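Local coordinates for protein frutapin (Artocarpus altilis, PDB 5KRP) that binds carbohydrates, probably mannose and related sugars, as a four-subunit lectin of the jacalin-related family, at residues A[3-8]-A[145-150]; A[21-26]-A[129-134]; A[27-32]-A[42-47]. All blocks are in the same frame, centred on the assembly; numbering follows the deposited sequence.

Overall arrangement
Interactions 1 and 2 meet in one four-stranded antiparallel sheet, where 145-150 runs between 3-8 and 129-134 and loop 21-26 packs on the latter; their centres lie about 7 Å apart. They join through G145 N and K134 O, 2.7 Å apart, and through T5 OG1 and S23 OG, 2.9 Å apart. Interaction 3 sits in a second sheet, its centre about 9 Å from that of interaction 2 and about 16 Å from that of interaction 1, which it does not touch. The loop 21-26 carries the chain between the two sheets: D21 OD2 meets Y45 OH at 2.6 Å and T25 OG1 meets D46 OD2 at 2.9 Å. No sugar is bound in this apo structure.

Interaction 1: A[3-8]-A[145-150]; sequences SQTITV and GVHMAL
T7 and H147 face each other as a non-hydrogen-bonded antiparallel pair, and their side chains lie alongside, pointing the same way. T7 OG1 reaches ND1 of H147 at 2.7 Å, at the edge of the imidazole and in its plane; this hydrogen bond may run in either direction. With T7 OG1 anti to its carbonyl carbon (chi1 -52°), the hydroxyl is turned to the ring while CG2 lies beside the ND1-CE1 bond. T5 comes in roughly at right angles, with OG1 3.5 Å from H147 CB. The face of I6, V8, V146 and M148 is apolar: V8 CG2 lies 4.2 Å from M148 SD and, in one of the two V146 conformers, also meets V146 CG2. The backbones are zipped by V8 N to V146 O at 3.0 Å, V146 N to V8 O at 2.9 Å and M148 N to I6 O at 2.8 Å. The other half of the I6-M148 pair is bridged by a water, which accepts from I6 N (3.0 Å) and donates to M148 O (2.7 Å).

Further out, H147 NE2 bonds D20 OD1, so both ring nitrogens are held and the rotation of the imidazole is fixed; T5 OG1 has its own partner in S23 OG. L123 and I125 cover the V8, V146 and M148 side. I6 packs on I6 of the second subunit, and T7 pairs with a strand of that subunit, so the sheet continues across the interface. The arrangement joins the two chain ends as neighbouring antiparallel strands, completing the first sheet of the jacalin-type beta-prism.

Interaction 2: A[21-26]-A[129-134]; sequences DGSYTG and LVVGFK
Y24 N and D21 N supply the two backbone hydrogen bonds, to V131 O at 2.9 Å and to F133 O at 3.0 Å. The first is markedly bent (133° at the hydrogen); with Y24 CG anti to its carbonyl carbon (chi1 -52°), the ring edge also lies by V131 O, in plane, CD1 3.5 Å away. Between them lie CA-H...O contacts: G132 CA, with no side chain to intervene, sits 3.3 Å from G22 O, and S23 CA approaches V131 O. G22 O is buried here without a hydrogen-bond partner.

V131 and G132 form a classic beta bulge opposite H147; T25 and G26 form another opposite D46, where the chain, having left strand 17-20 of one sheet of the beta-prism, enters strand 26-34 of the next.

Among the side chains, V131 packs most: its CB is 3.4 Å from Y24 O, and CG2 lies 4.1 Å from S23 OG, whose hydrogen bond is to T5 OG1. Y24 OH bonds D21 O at 2.7 Å, closing the loop on itself, while the ring stacks on Y45. Y45 OH and H57 NE2 hold the D21 carboxylate. S23 N bonds OD1 of N48 of the third subunit.

Interaction 3: A[27-32]-A[42-47]; sequences IRIIEL and SVIYDL
In the beta hairpin of strands 26-34 and 38-47, R28 and I29 both face I44 and form a classic beta bulge. I44 O takes two backbone bonds, from R28 N at 3.0 Å and from I29 N at 3.1 Å, the latter on a lone pair in the carbonyl plane. Beyond the bulge the ladder is regular: I44 N returns to I29 O, and E31 and S42 exchange a pair of bonds.

R28 stretches from CG to NE along the neighbouring strand, CD passing 3.5 Å from Y45 O, and grips D46 side-on. NE (2.9 Å) and NH2 (2.7 Å) both bond the single oxygen D46 OD1, NE on the oxygen's anti lone pair and NH2 nearly along its C-O bond; the guanidinium and carboxylate planes are turned 37° apart. CG of D46 stands anti to its backbone N (chi1 -172°), which swings the carboxylate toward the arginine. OD2 bonds T25 OG1 and G49 N, so both carboxylate oxygens are engaged.

The chain turns a corner at R28, in the hairpin's part of the jacalin-type beta-prism, and I27 and Y45 diverge from each other at CB. The end of I27 nevertheless comes back: CD1 lies 3.5 Å from Y45 CD1, obliquely to the ring. V43 CG1 sits over the centre of one Y45 face, 3.5 Å above its plane, and also meets I27 CG2. F133 of the first sheet packs on both I27 and V43. On the hairpin's other face I44, in one of its two conformers, lies alongside I29.

Interaction 1: A[3-8]-A[145-150]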
loop_
_atom_site.group_PDB
_atom_site.type_symbol
_atom_site.label_atom_id
_atom_site.label_comp_id
_atom_site.label_asym_id
_atom_site.label_seq_id
_atom_site.Cartn_x
_atom_site.Cartn_y
_atom_site.Cartn_z
ATOM N N SER A 3 5.229 9.124 -4.828
ATOM C CA SER A 3 4.285 8.116 -4.389
ATOM C C SER A 3 3.420 7.539 -5.556
ATOM O O SER A 3 2.924 8.297 -6.382
ATOM C CB SER A 3 3.302 8.703 -3.402
ATOM O OG SER A 3 2.688 7.670 -2.716
ATOM N N GLN A 4 3.150 6.235 -5.516
ATOM C CA GLN A 4 2.569 5.493 -6.617
ATOM C C GLN A 4 1.365 4.651 -6.127
ATOM O O GLN A 4 1.239 4.323 -4.963
ATOM C CB GLN A 4 3.628 4.556 -7.216
ATOM C CG GLN A 4 4.524 5.253 -8.218
ATOM C CD GLN A 4 3.782 5.742 -9.458
ATOM O OE1 GLN A 4 2.650 5.323 -9.737
ATOM N NE2 GLN A 4 4.421 6.638 -10.214
ATOM N N THR A 5 0.439 4.401 -7.038
ATOM C CA THR A 5 -0.644 3.482 -6.776
ATOM C C THR A 5 -0.556 2.393 -7.861
ATOM O O THR A 5 0.064 2.521 -8.939
ATOM C CB THR A 5 -2.003 4.198 -6.877
ATOM O OG1 THR A 5 -2.035 4.881 -8.121
ATOM C CG2 THR A 5 -2.214 5.210 -5.715
ATOM N N ILE A 6 -1.233 1.326 -7.574
ATOM C CA ILE A 6 -1.512 0.257 -8.558
ATOM C C ILE A 6 -2.310 0.853 -9.689
ATOM O O ILE A 6 -3.256 1.635 -9.459
ATOM C CB ILE A 6 -2.238 -0.892 -7.862
ATOM C CG1 ILE A 6 -1.187 -1.604 -6.993
ATOM C CG2 ILE A 6 -2.887 -1.857 -8.866
ATOM C CD1 ILE A 6 -1.821 -2.411 -5.928
ATOM N N THR A 7 -1.914 0.512 -10.926
ATOM C CA THR A 7 -2.610 0.986 -12.106
ATOM C C THR A 7 -2.901 -0.237 -13.024
ATOM O O THR A 7 -1.983 -0.995 -13.397
ATOM C CB THR A 7 -1.789 2.056 -12.872
ATOM O OG1 THR A 7 -1.387 3.105 -11.971
ATOM C CG2 THR A 7 -2.509 2.576 -14.055
ATOM N N VAL A 8 -4.168 -0.431 -13.308
ATOM C CA VAL A 8 -4.620 -1.459 -14.193
ATOM C C VAL A 8 -5.325 -0.869 -15.431
ATOM O O VAL A 8 -5.775 0.286 -15.462
ATOM C CB VAL A 8 -5.524 -2.488 -13.482
ATOM C CG1 VAL A 8 -4.687 -3.244 -12.430
ATOM C CG2 VAL A 8 -6.722 -1.846 -12.815
ATOM N N GLY A 145 -8.022 3.738 -18.021
ATOM C CA GLY A 145 -7.358 2.905 -17.014
ATOM C C GLY A 145 -7.640 3.440 -15.608
ATOM O O GLY A 145 -8.150 4.522 -15.474
ATOM N N VAL A 146 -7.281 2.659 -14.593
ATOM C CA VAL A 146 -7.701 2.991 -13.227
ATOM C C VAL A 146 -6.579 2.796 -12.247
ATOM O O VAL A 146 -5.862 1.810 -12.246
ATOM C CB VAL A 146 -9.030 2.336 -12.732
ATOM C CG1 VAL A 146 -10.178 2.668 -13.677
ATOM C CG2 VAL A 146 -8.907 0.845 -12.568
ATOM N N HIS A 147 -6.448 3.805 -11.370
ATOM C CA HIS A 147 -5.541 3.728 -10.234
ATOM C C HIS A 147 -6.306 3.209 -9.013
ATOM O O HIS A 147 -7.418 3.692 -8.755
ATOM C CB HIS A 147 -5.005 5.118 -9.882
ATOM C CG HIS A 147 -4.192 5.767 -10.973
ATOM N ND1 HIS A 147 -3.010 5.216 -11.455
ATOM C CD2 HIS A 147 -4.361 6.936 -11.656
ATOM C CE1 HIS A 147 -2.496 6.010 -12.379
ATOM N NE2 HIS A 147 -3.300 7.053 -12.530
ATOM N N MET A 148 -5.693 2.299 -8.234
ATOM C CA MET A 148 -6.362 1.726 -7.063
ATOM C C MET A 148 -5.515 1.875 -5.801
ATOM O O MET A 148 -4.270 1.785 -5.864
ATOM C CB MET A 148 -6.684 0.234 -7.284
ATOM C CG MET A 148 -7.543 0.012 -8.555
ATOM S SD MET A 148 -7.952 -1.728 -8.804
ATOM C CE MET A 148 -8.973 -1.883 -7.341
ATOM N N ALA A 149 -6.184 1.978 -4.670
ATOM C CA ALA A 149 -5.489 2.002 -3.370
ATOM C C ALA A 149 -6.275 1.270 -2.287
ATOM O O ALA A 149 -7.397 0.974 -2.502
ATOM C CB ALA A 149 -5.161 3.388 -2.939
ATOM N N LEU A 150 -5.581 0.944 -1.173
ATOM C CA LEU A 150 -5.952 0.126 0.086
ATOM C C LEU A 150 -5.542 -1.379 0.315
ATOM O O LEU A 150 -4.480 -1.780 0.818
ATOM C CB LEU A 150 -7.403 0.264 0.396
ATOM C CG LEU A 150 -7.811 1.457 1.206
ATOM C CD1 LEU A 150 -7.016 2.671 0.881
ATOM C CD2 LEU A 150 -9.283 1.601 0.916
ATOM O OXT LEU A 150 -6.329 -2.356 0.116
HETATM O O HOH W 1 -1.900 1.201 -4.637
#

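Interaction 2: A[21-26]-A[129-134]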
loop_
_atom_site.group_PDB
_atom_site.type_symbol
_atom_site.label_atom_id
_atom_site.label_comp_id
_atom_site.label_asym_id
_atom_site.label_seq_id
_atom_site.Cartn_x
_atom_site.Cartn_y
_atom_site.Cartn_z
ATOM N N ASP A 21 -4.919 11.623 -14.602
ATOM C CA ASP A 21 -5.345 12.507 -13.524
ATOM C C ASP A 21 -4.505 12.309 -12.255
ATOM O O ASP A 21 -4.469 13.180 -11.398
ATOM C CB ASP A 21 -6.810 12.334 -13.165
ATOM C CG ASP A 21 -7.785 12.845 -14.245
ATOM O OD1 ASP A 21 -7.355 13.665 -15.080
ATOM O OD2 ASP A 21 -8.992 12.472 -14.127
ATOM N N GLY A 22 -3.791 11.196 -12.167
ATOM C CA GLY A 22 -3.080 10.851 -10.942
ATOM C C GLY A 22 -4.044 10.306 -9.880
ATOM O O GLY A 22 -5.142 9.829 -10.236
ATOM N N SER A 23 -3.625 10.333 -8.586
ATOM C CA SER A 23 -4.329 9.629 -7.552
ATOM C C SER A 23 -4.754 10.572 -6.451
ATOM O O SER A 23 -4.058 11.551 -6.179
ATOM C CB SER A 23 -3.447 8.484 -6.971
ATOM O OG SER A 23 -3.277 7.458 -8.016
ATOM N N TYR A 24 -5.838 10.198 -5.824
ATOM C CA TYR A 24 -6.583 11.021 -4.801
ATOM C C TYR A 24 -7.065 10.065 -3.692
ATOM O O TYR A 24 -6.484 8.946 -3.467
ATOM C CB TYR A 24 -7.756 11.817 -5.487
ATOM C CG TYR A 24 -7.296 12.616 -6.676
ATOM C CD1 TYR A 24 -7.147 12.015 -7.906
ATOM C CD2 TYR A 24 -6.979 13.964 -6.558
ATOM C CE1 TYR A 24 -6.674 12.744 -8.996
ATOM C CE2 TYR A 24 -6.538 14.708 -7.663
ATOM C CZ TYR A 24 -6.370 14.097 -8.878
ATOM O OH TYR A 24 -5.919 14.862 -9.951
ATOM N N THR A 25 -8.069 10.482 -2.931
ATOM C CA THR A 25 -8.589 9.622 -1.858
ATOM C C THR A 25 -9.899 8.983 -2.136
ATOM O O THR A 25 -10.391 8.139 -1.373
ATOM C CB THR A 25 -8.553 10.356 -0.479
ATOM O OG1 THR A 25 -9.148 11.610 -0.579
ATOM C CG2 THR A 25 -7.119 10.675 -0.149
ATOM N N GLY A 26 -10.537 9.361 -3.250
ATOM C CA GLY A 26 -11.816 8.761 -3.616
ATOM C C GLY A 26 -12.454 9.524 -4.788
ATOM O O GLY A 26 -11.801 10.365 -5.427
ATOM N N LEU A 129 -10.065 0.376 -3.509
ATOM C CA LEU A 129 -10.832 1.561 -3.984
ATOM C C LEU A 129 -10.228 2.145 -5.240
ATOM O O LEU A 129 -9.007 2.317 -5.329
ATOM C CB LEU A 129 -10.850 2.650 -2.939
ATOM C CG LEU A 129 -11.583 2.406 -1.606
ATOM C CD1 LEU A 129 -11.314 3.508 -0.595
ATOM C CD2 LEU A 129 -13.064 2.253 -1.895
ATOM N N VAL A 130 -11.096 2.670 -6.148
ATOM C CA VAL A 130 -10.626 3.429 -7.256
ATOM C C VAL A 130 -10.315 4.813 -6.715
ATOM O O VAL A 130 -11.148 5.463 -6.013
ATOM C CB VAL A 130 -11.724 3.575 -8.385
ATOM C CG1 VAL A 130 -11.270 4.467 -9.475
ATOM C CG2 VAL A 130 -12.103 2.223 -8.891
ATOM N N VAL A 131 -9.084 5.243 -6.987
ATOM C CA VAL A 131 -8.641 6.567 -6.498
ATOM C C VAL A 131 -8.139 7.516 -7.626
ATOM O O VAL A 131 -7.634 8.612 -7.375
ATOM C CB VAL A 131 -7.567 6.400 -5.400
ATOM C CG1 VAL A 131 -8.106 5.700 -4.159
ATOM C CG2 VAL A 131 -6.330 5.666 -5.927
ATOM N N GLY A 132 -8.280 7.109 -8.875
ATOM C CA GLY A 132 -7.809 7.944 -9.960
ATOM C C GLY A 132 -8.071 7.267 -11.295
ATOM O O GLY A 132 -8.232 6.057 -11.381
ATOM N N PHE A 133 -8.142 8.069 -12.348
ATOM C CA PHE A 133 -8.305 7.532 -13.713
ATOM C C PHE A 133 -7.167 8.040 -14.623
ATOM O O PHE A 133 -6.625 9.150 -14.408
ATOM C CB PHE A 133 -9.637 7.922 -14.323
ATOM C CG PHE A 133 -10.847 7.256 -13.739
ATOM C CD1 PHE A 133 -11.264 6.039 -14.160
ATOM C CD2 PHE A 133 -11.534 7.849 -12.712
ATOM C CE1 PHE A 133 -12.440 5.397 -13.644
ATOM C CE2 PHE A 133 -12.648 7.219 -12.154
ATOM C CZ PHE A 133 -13.101 6.028 -12.600
ATOM N N LYS A 134 -6.830 7.254 -15.668
ATOM C CA LYS A 134 -5.955 7.724 -16.732
ATOM C C LYS A 134 -6.572 7.275 -18.040
ATOM O O LYS A 134 -7.460 6.421 -18.036
ATOM C CB LYS A 134 -4.521 7.249 -16.620
ATOM C CG LYS A 134 -4.326 5.741 -16.651
ATOM C CD LYS A 134 -2.853 5.440 -16.871
ATOM C CE LYS A 134 -2.520 5.533 -18.345
ATOM N NZ LYS A 134 -1.040 5.485 -18.499
#

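Interaction 3: A[27-32]-A[42-47]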
loop_
_atom_site.group_PDB
_atom_site.type_symbol
_atom_site.label_atom_id
_atom_site.label_comp_id
_atom_site.label_asym_id
_atom_site.label_seq_id
_atom_site.Cartn_x
_atom_site.Cartn_y
_atom_site.Cartn_z
ATOM N N ILE A 27 -13.682 9.107 -5.069
ATOM C CA ILE A 27 -14.498 9.614 -6.203
ATOM C C ILE A 27 -15.816 10.203 -5.657
ATOM O O ILE A 27 -16.582 9.523 -4.991
ATOM C CB ILE A 27 -14.812 8.496 -7.192
ATOM C CG1 ILE A 27 -13.562 7.711 -7.641
ATOM C CG2 ILE A 27 -15.522 9.033 -8.457
ATOM C CD1 ILE A 27 -12.415 8.483 -8.257
ATOM N N ARG A 28 -16.089 11.409 -6.091
ATOM C CA ARG A 28 -17.354 12.088 -5.800
ATOM C C ARG A 28 -18.294 12.077 -7.000
ATOM O O ARG A 28 -19.406 11.650 -6.878
ATOM C CB ARG A 28 -17.062 13.505 -5.369
ATOM C CG ARG A 28 -16.573 13.589 -3.902
ATOM C CD ARG A 28 -15.967 14.935 -3.612
ATOM N NE ARG A 28 -15.550 15.064 -2.221
ATOM C CZ ARG A 28 -16.328 15.363 -1.190
ATOM N NH1 ARG A 28 -17.637 15.554 -1.360
ATOM N NH2 ARG A 28 -15.779 15.401 0.052
ATOM N N ILE A 29 -17.806 12.549 -8.148
ATOM C CA ILE A 29 -18.656 12.680 -9.372
ATOM C C ILE A 29 -17.864 12.276 -10.568
ATOM O O ILE A 29 -16.702 12.712 -10.778
ATOM C CB ILE A 29 -19.167 14.139 -9.559
ATOM C CG1 ILE A 29 -20.081 14.571 -8.398
ATOM C CG2 ILE A 29 -19.872 14.380 -10.928
ATOM C CD1 ILE A 29 -20.235 16.082 -8.236
ATOM N N ILE A 30 -18.571 11.578 -11.452
ATOM C CA ILE A 30 -18.048 11.258 -12.803
ATOM C C ILE A 30 -18.958 11.912 -13.855
ATOM O O ILE A 30 -20.152 11.743 -13.758
ATOM C CB ILE A 30 -17.963 9.747 -13.060
ATOM C CG1 ILE A 30 -16.964 9.120 -12.077
ATOM C CG2 ILE A 30 -17.481 9.483 -14.489
ATOM C CD1 ILE A 30 -17.058 7.611 -12.009
ATOM N N GLU A 31 -18.372 12.689 -14.773
ATOM C CA GLU A 31 -19.151 13.302 -15.898
ATOM C C GLU A 31 -18.629 12.742 -17.215
ATOM O O GLU A 31 -17.436 12.759 -17.464
ATOM C CB GLU A 31 -18.969 14.816 -15.897
ATOM C CG GLU A 31 -19.494 15.494 -14.632
ATOM C CD GLU A 31 -19.330 17.016 -14.660
ATOM O OE1 GLU A 31 -19.969 17.656 -15.544
ATOM O OE2 GLU A 31 -18.588 17.562 -13.805
ATOM N N LEU A 32 -19.518 12.230 -18.049
ATOM C CA LEU A 32 -19.081 11.756 -19.301
ATOM C C LEU A 32 -20.086 12.157 -20.367
ATOM O O LEU A 32 -21.198 12.575 -20.031
ATOM C CB LEU A 32 -18.855 10.247 -19.228
ATOM C CG LEU A 32 -19.976 9.343 -18.855
ATOM C CD1 LEU A 32 -20.826 9.006 -20.119
ATOM C CD2 LEU A 32 -19.471 8.043 -18.292
ATOM N N SER A 42 -14.543 13.258 -17.349
ATOM C CA SER A 42 -13.872 14.059 -16.310
ATOM C C SER A 42 -14.431 13.710 -14.929
ATOM O O SER A 42 -15.555 13.244 -14.810
ATOM C CB SER A 42 -14.032 15.574 -16.589
ATOM O OG SER A 42 -13.834 15.934 -17.976
ATOM N N VAL A 43 -13.650 13.993 -13.885
ATOM C CA VAL A 43 -14.017 13.502 -12.542
ATOM C C VAL A 43 -13.803 14.613 -11.503
ATOM O O VAL A 43 -12.883 15.372 -11.562
ATOM C CB VAL A 43 -13.085 12.302 -12.176
ATOM C CG1 VAL A 43 -13.442 11.680 -10.808
ATOM C CG2 VAL A 43 -13.087 11.269 -13.295
ATOM N N ILE A 44 -14.720 14.699 -10.562
ATOM C CA ILE A 44 -14.509 15.449 -9.326
ATOM C C ILE A 44 -14.101 14.386 -8.286
ATOM O O ILE A 44 -14.903 13.550 -7.869
ATOM C CB ILE A 44 -15.741 16.257 -8.901
ATOM C CG1 ILE A 44 -15.911 17.485 -9.805
ATOM C CG2 ILE A 44 -15.648 16.759 -7.465
ATOM C CD1 ILE A 44 -17.310 18.040 -9.750
ATOM N N TYR A 45 -12.819 14.414 -7.939
ATOM C CA TYR A 45 -12.277 13.495 -6.915
ATOM C C TYR A 45 -12.593 13.984 -5.485
ATOM O O TYR A 45 -12.910 15.178 -5.282
ATOM C CB TYR A 45 -10.804 13.409 -7.100
ATOM C CG TYR A 45 -10.418 12.774 -8.420
ATOM C CD1 TYR A 45 -10.487 11.382 -8.592
ATOM C CD2 TYR A 45 -10.056 13.542 -9.509
ATOM C CE1 TYR A 45 -10.212 10.793 -9.792
ATOM C CE2 TYR A 45 -9.737 12.926 -10.755
ATOM C CZ TYR A 45 -9.812 11.559 -10.879
ATOM O OH TYR A 45 -9.508 10.931 -12.095
ATOM N N ASP A 46 -12.448 13.083 -4.500
ATOM C CA ASP A 46 -12.233 13.499 -3.107
ATOM C C ASP A 46 -10.778 13.602 -2.888
ATOM O O ASP A 46 -10.019 12.643 -3.245
ATOM C CB ASP A 46 -12.798 12.534 -2.112
ATOM C CG ASP A 46 -12.718 13.116 -0.660
ATOM O OD1 ASP A 46 -13.491 14.119 -0.411
ATOM O OD2 ASP A 46 -11.817 12.618 0.059
ATOM N N LEU A 47 -10.335 14.696 -2.282
ATOM C CA LEU A 47 -8.941 14.791 -1.806
ATOM C C LEU A 47 -9.034 15.178 -0.328
ATOM O O LEU A 47 -9.275 16.347 0.009
ATOM C CB LEU A 47 -8.140 15.818 -2.566
ATOM C CG LEU A 47 -6.672 16.056 -2.190
ATOM C CD1 LEU A 47 -5.841 14.776 -2.418
ATOM C CD2 LEU A 47 -6.104 17.262 -2.893
HETATM O O HOH W 2 -16.609 15.448 -18.758
#